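Local coordinates for protein NAD(P)-dependent oxidoreductase (Pseudomonas putida, PDB 7A3W) that probably uses NADPH to reduce imines and to carry out conjugate reduction and reductive amination, as an imine reductase, at residues T138-S146 / T171-L180. Numbering follows the deposited sequence.
Sequences TTILYSGNS and TACTPTYLAL
Ser143 and Cys173 form the polar part of this contact, where the end of strand 140-144 meets the first turn of the long helix 173-200. The backbone N of Cys173 donates to Ser143 OG at 3.0 Å, a bent bond with an N-H...O angle of 137°. With chi1 at 75°, OG sits between the backbone N and carbonyl carbon of Ser143, turned to the helix start, and it also hydrogen-bonds the backbone O of Asp169. Replacing Ser143 by an alanine is likely to leave the amide of Cys173 and the carbonyl of Asp169 without their shared partner.

Apolar contacts continue from the bond along the strand and the helix. Ser143 CB rests 3.7 Å from Ala172 CB, while Cys173 SG, anti to its backbone N, extends to Leu141 CB at 3.8 Å. Leu141 buries the most surface of the strand residues: its CD1 lies 3.9 Å from Leu180 CD1 and 4.1 Å from Tyr177 CB, so one methyl spans successive helical turns.

Helix segment 173-180 runs nearly antiparallel to strand 140-144, at 157° between their N-to-C directions, and the full helix joins the Rossmann-type NADPH-binding domain to the C-terminal helical domain. Strand 140-144 lies in the sheet between strands 120-126 and 164-165. Tyr177 touches the bound NADPH and its hydroxyl hydrogen-bonds Thr101 OG1, while Pro175, Thr176, Leu178 and Ala179 pack on the second subunit.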
# COMPACT_ATOMS: atom_id res chain seq x y z
N THR B 138 2.22 -10.65 -14.72
CA THR B 138 1.61 -9.33 -15.03
C THR B 138 0.11 -9.50 -15.28
O THR B 138 -0.30 -10.46 -15.93
CB THR B 138 2.33 -8.67 -16.20
OG1 THR B 138 3.67 -8.44 -15.77
CG2 THR B 138 1.69 -7.37 -16.64
N THR B 139 -0.68 -8.56 -14.78
CA THR B 139 -2.15 -8.61 -14.91
C THR B 139 -2.64 -7.47 -15.79
O THR B 139 -2.29 -6.28 -15.55
CB THR B 139 -2.84 -8.57 -13.55
OG1 THR B 139 -2.48 -9.76 -12.85
CG2 THR B 139 -4.35 -8.47 -13.67
N ILE B 140 -3.48 -7.86 -16.74
CA ILE B 140 -4.46 -6.95 -17.39
C ILE B 140 -5.85 -7.47 -17.02
O ILE B 140 -6.09 -8.70 -17.02
CB ILE B 140 -4.21 -6.88 -18.91
CG1 ILE B 140 -2.80 -6.36 -19.17
CG2 ILE B 140 -5.28 -6.02 -19.59
CD1 ILE B 140 -2.36 -6.40 -20.64
N LEU B 141 -6.71 -6.53 -16.66
CA LEU B 141 -8.13 -6.80 -16.36
C LEU B 141 -8.90 -6.70 -17.67
O LEU B 141 -8.60 -5.78 -18.45
CB LEU B 141 -8.60 -5.70 -15.40
CG LEU B 141 -7.88 -5.60 -14.06
CD1 LEU B 141 -8.58 -4.56 -13.20
CD2 LEU B 141 -7.81 -6.96 -13.35
N TYR B 142 -9.90 -7.56 -17.85
CA TYR B 142 -10.78 -7.54 -19.04
C TYR B 142 -12.23 -7.72 -18.61
O TYR B 142 -12.50 -8.50 -17.65
CB TYR B 142 -10.42 -8.65 -20.02
CG TYR B 142 -9.01 -8.62 -20.54
CD1 TYR B 142 -8.67 -7.87 -21.65
CD2 TYR B 142 -8.01 -9.35 -19.92
CE1 TYR B 142 -7.38 -7.86 -22.14
CE2 TYR B 142 -6.71 -9.37 -20.41
CZ TYR B 142 -6.39 -8.60 -21.52
OH TYR B 142 -5.11 -8.55 -21.99
N SER B 143 -13.13 -7.08 -19.35
CA SER B 143 -14.58 -7.32 -19.24
C SER B 143 -15.24 -7.06 -20.60
O SER B 143 -14.72 -6.26 -21.39
CB SER B 143 -15.22 -6.51 -18.14
OG SER B 143 -15.34 -5.13 -18.52
N GLY B 144 -16.33 -7.77 -20.87
CA GLY B 144 -17.09 -7.59 -22.12
C GLY B 144 -17.27 -8.94 -22.78
O GLY B 144 -17.35 -9.95 -22.08
N ASN B 145 -17.33 -8.93 -24.10
CA ASN B 145 -17.74 -10.08 -24.91
C ASN B 145 -16.85 -11.27 -24.55
O ASN B 145 -15.64 -11.23 -24.80
CB ASN B 145 -17.67 -9.71 -26.38
CG ASN B 145 -18.25 -10.77 -27.27
OD1 ASN B 145 -17.94 -11.95 -27.10
ND2 ASN B 145 -19.05 -10.33 -28.22
N SER B 146 -17.46 -12.28 -23.95
CA SER B 146 -16.73 -13.46 -23.43
C SER B 146 -16.19 -14.29 -24.59
O SER B 146 -15.02 -14.75 -24.49
CB SER B 146 -17.60 -14.27 -22.51
OG SER B 146 -16.91 -15.45 -22.15
N THR B 171 -18.81 -2.74 -18.92
CA THR B 171 -18.61 -1.70 -17.89
C THR B 171 -18.04 -2.30 -16.59
O THR B 171 -17.77 -1.52 -15.69
CB THR B 171 -19.88 -0.90 -17.56
OG1 THR B 171 -20.87 -1.80 -17.03
CG2 THR B 171 -20.44 -0.15 -18.75
N ALA B 172 -17.78 -3.60 -16.50
CA ALA B 172 -17.36 -4.22 -15.23
C ALA B 172 -15.92 -3.80 -14.92
O ALA B 172 -15.60 -3.57 -13.73
CB ALA B 172 -17.51 -5.72 -15.29
N CYS B 173 -15.07 -3.70 -15.94
CA CYS B 173 -13.61 -3.53 -15.75
C CYS B 173 -13.33 -2.17 -15.08
O CYS B 173 -12.54 -2.12 -14.08
CB CYS B 173 -12.87 -3.68 -17.08
SG CYS B 173 -11.11 -3.30 -16.95
N THR B 174 -13.91 -1.10 -15.61
CA THR B 174 -13.53 0.29 -15.24
C THR B 174 -13.64 0.53 -13.73
O THR B 174 -12.71 1.08 -13.14
CB THR B 174 -14.29 1.32 -16.08
OG1 THR B 174 -13.60 1.32 -17.33
CG2 THR B 174 -14.27 2.72 -15.51
N PRO B 175 -14.77 0.28 -13.03
CA PRO B 175 -14.84 0.64 -11.61
C PRO B 175 -13.81 -0.11 -10.76
O PRO B 175 -13.22 0.47 -9.87
CB PRO B 175 -16.30 0.33 -11.23
CG PRO B 175 -17.03 0.40 -12.56
CD PRO B 175 -16.06 -0.22 -13.55
N THR B 176 -13.60 -1.39 -11.06
CA THR B 176 -12.61 -2.24 -10.37
C THR B 176 -11.20 -1.70 -10.64
O THR B 176 -10.43 -1.54 -9.68
CB THR B 176 -12.81 -3.69 -10.78
OG1 THR B 176 -14.07 -4.07 -10.22
CG2 THR B 176 -11.71 -4.62 -10.32
N TYR B 177 -10.89 -1.45 -11.90
CA TYR B 177 -9.60 -0.86 -12.36
C TYR B 177 -9.34 0.43 -11.61
O TYR B 177 -8.26 0.60 -11.03
CB TYR B 177 -9.69 -0.65 -13.88
CG TYR B 177 -8.64 0.19 -14.55
CD1 TYR B 177 -7.41 -0.36 -14.89
CD2 TYR B 177 -8.90 1.49 -14.94
CE1 TYR B 177 -6.46 0.36 -15.59
CE2 TYR B 177 -7.94 2.25 -15.60
CZ TYR B 177 -6.72 1.67 -15.95
OH TYR B 177 -5.76 2.36 -16.64
N LEU B 178 -10.32 1.32 -11.58
CA LEU B 178 -10.12 2.62 -10.91
C LEU B 178 -9.98 2.45 -9.39
O LEU B 178 -9.14 3.16 -8.77
CB LEU B 178 -11.27 3.55 -11.30
CG LEU B 178 -11.39 3.94 -12.78
CD1 LEU B 178 -12.62 4.82 -12.96
CD2 LEU B 178 -10.16 4.66 -13.30
N ALA B 179 -10.71 1.51 -8.79
CA ALA B 179 -10.66 1.22 -7.34
C ALA B 179 -9.27 0.68 -6.98
O ALA B 179 -8.67 1.13 -6.01
CB ALA B 179 -11.76 0.26 -6.94
N LEU B 180 -8.74 -0.26 -7.77
CA LEU B 180 -7.37 -0.79 -7.53
C LEU B 180 -6.30 0.29 -7.68
O LEU B 180 -5.35 0.31 -6.87
CB LEU B 180 -7.12 -1.96 -8.48
CG LEU B 180 -7.98 -3.18 -8.20
CD1 LEU B 180 -7.96 -4.16 -9.36
CD2 LEU B 180 -7.53 -3.87 -6.93